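Local coordinates for 3-oxoacyl-[acyl-carrier-protein] synthase 3 (Micrococcus luteus NCTC 2665, PDB 4EWP), which probably catalyses the condensation of malonyl-ACP with an acyl-CoA primer such as acetyl-CoA, the step that starts fatty acid synthesis, at residues S250-K253 with V254-A258. Residues are numbered along the deposited sequence; the frame is centred on the assembly and turned at random.
Sequences SMAK and VAREA
Met251 lays its terminal methyl against one branch of Val254, one turn further along the helix, with CE 3.6 Å from CG2. The two side chains run alongside each other and point the same way. Bends at chi2 (-58°) and chi3 (95°) fold the thioether back, so it is the methyl rather than the sulfur that makes the closer approach. Both residues continue onto Tyr342 of strand 341-348. Ala255 adds a small methyl to the same inner side and meets Phe285 of helix 279-288 and Ile334 of strand 330-337. The Met251 side chain is about 8 Å from that of His275, a probable active-site residue, so this end of the contact lies near the probable active site.

Lys253, Arg256 and Glu257 make up the exposed part of these turns. The Arg256 chain bends at chi3 (-68°) and comes back over the preceding turn. Ala252 O lies over one face of the guanidinium, 3.7 Å from its plane and nearer its margin than its centre. The aliphatic part of Lys253 passes it at a slant, with CG 3.8 Å from NH2 of Arg256. Lys253 NZ lies 6.3 Å from Arg256 NH2, so the charged atoms do not touch.

Backbone bonds hold the two turns together. Ala255 N donates to Met251 O at 2.8 Å, Arg256 N to Ala252 O at 3.0 Å and Glu257 N to Lys253 O at 2.9 Å. The bond from Val254 N to Ser250 O is weak.

The pattern is that of an amphipathic helix, here part of helix 240-262, laid against a five-stranded sheet of the thiolase-like fold. Its apolar face packs into the protein, while the two like charges are kept apart by distance and any repulsion between them is probably modest.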
loop_
_atom_site.group_PDB
_atom_site.type_symbol
_atom_site.label_atom_id
_atom_site.label_comp_id
_atom_site.label_asym_id
_atom_site.label_seq_id
_atom_site.Cartn_x
_atom_site.Cartn_y
_atom_site.Cartn_z
ATOM N N SER A 250 -0.154 25.397 4.360
ATOM C CA SER A 250 -0.692 24.677 3.213
ATOM C C SER A 250 -1.883 23.797 3.603
ATOM O O SER A 250 -2.931 23.818 2.954
ATOM C CB SER A 250 0.400 23.848 2.536
ATOM O OG SER A 250 1.213 24.684 1.734
ATOM N N MET A 251 -1.718 23.031 4.672
ATOM C CA MET A 251 -2.785 22.181 5.154
ATOM C C MET A 251 -4.002 22.977 5.624
ATOM O O MET A 251 -5.119 22.483 5.575
ATOM C CB MET A 251 -2.275 21.239 6.238
ATOM C CG MET A 251 -1.268 20.209 5.703
ATOM S SD MET A 251 -1.892 19.154 4.361
ATOM C CE MET A 251 -1.333 20.001 2.882
ATOM N N ALA A 252 -3.806 24.214 6.054
ATOM C CA ALA A 252 -4.959 25.000 6.463
ATOM C C ALA A 252 -5.886 25.205 5.264
ATOM O O ALA A 252 -7.100 25.236 5.412
ATOM C CB ALA A 252 -4.545 26.322 7.084
ATOM N N LYS A 253 -5.318 25.308 4.070
ATOM C CA LYS A 253 -6.127 25.475 2.863
ATOM C C LYS A 253 -6.864 24.177 2.561
ATOM O O LYS A 253 -8.026 24.194 2.152
ATOM C CB LYS A 253 -5.258 25.883 1.671
ATOM C CG LYS A 253 -4.357 27.079 1.962
ATOM C CD LYS A 253 -3.612 27.553 0.717
ATOM C CE LYS A 253 -2.660 28.689 1.050
ATOM N NZ LYS A 253 -2.077 29.284 -0.180
ATOM N N VAL A 254 -6.181 23.053 2.771
ATOM C CA VAL A 254 -6.799 21.748 2.587
ATOM C C VAL A 254 -7.984 21.600 3.559
ATOM O O VAL A 254 -9.087 21.197 3.172
ATOM C CB VAL A 254 -5.775 20.602 2.798
ATOM C CG1 VAL A 254 -6.458 19.223 2.739
ATOM C CG2 VAL A 254 -4.640 20.696 1.771
ATOM N N ALA A 255 -7.764 21.948 4.818
ATOM C CA ALA A 255 -8.834 21.840 5.807
ATOM C C ALA A 255 -10.048 22.699 5.431
ATOM O O ALA A 255 -11.195 22.256 5.520
ATOM C CB ALA A 255 -8.317 22.206 7.191
ATOM N N ARG A 256 -9.805 23.932 5.011
ATOM C CA ARG A 256 -10.916 24.794 4.616
ATOM C C ARG A 256 -11.610 24.201 3.394
ATOM O O ARG A 256 -12.836 24.241 3.276
ATOM C CB ARG A 256 -10.463 26.240 4.365
ATOM C CG ARG A 256 -10.146 27.004 5.667
ATOM C CD ARG A 256 -9.793 28.484 5.433
ATOM N NE ARG A 256 -8.520 28.627 4.726
ATOM C CZ ARG A 256 -7.399 29.100 5.267
ATOM N NH1 ARG A 256 -7.380 29.509 6.538
ATOM N NH2 ARG A 256 -6.298 29.176 4.527
ATOM N N GLU A 257 -10.826 23.627 2.492
ATOM C CA GLU A 257 -11.410 22.975 1.342
ATOM C C GLU A 257 -12.283 21.777 1.774
ATOM O O GLU A 257 -13.391 21.595 1.271
ATOM C CB GLU A 257 -10.312 22.553 0.376
ATOM C CG GLU A 257 -10.784 22.343 -1.047
ATOM C CD GLU A 257 -9.630 22.061 -1.995
ATOM O OE1 GLU A 257 -8.544 22.666 -1.799
ATOM O OE2 GLU A 257 -9.816 21.235 -2.921
ATOM N N ALA A 258 -11.783 20.972 2.712
ATOM C CA ALA A 258 -12.537 19.830 3.223
ATOM C C ALA A 258 -13.845 20.301 3.878
ATOM O O ALA A 258 -14.923 19.788 3.589
ATOM C CB ALA A 258 -11.679 19.001 4.203
#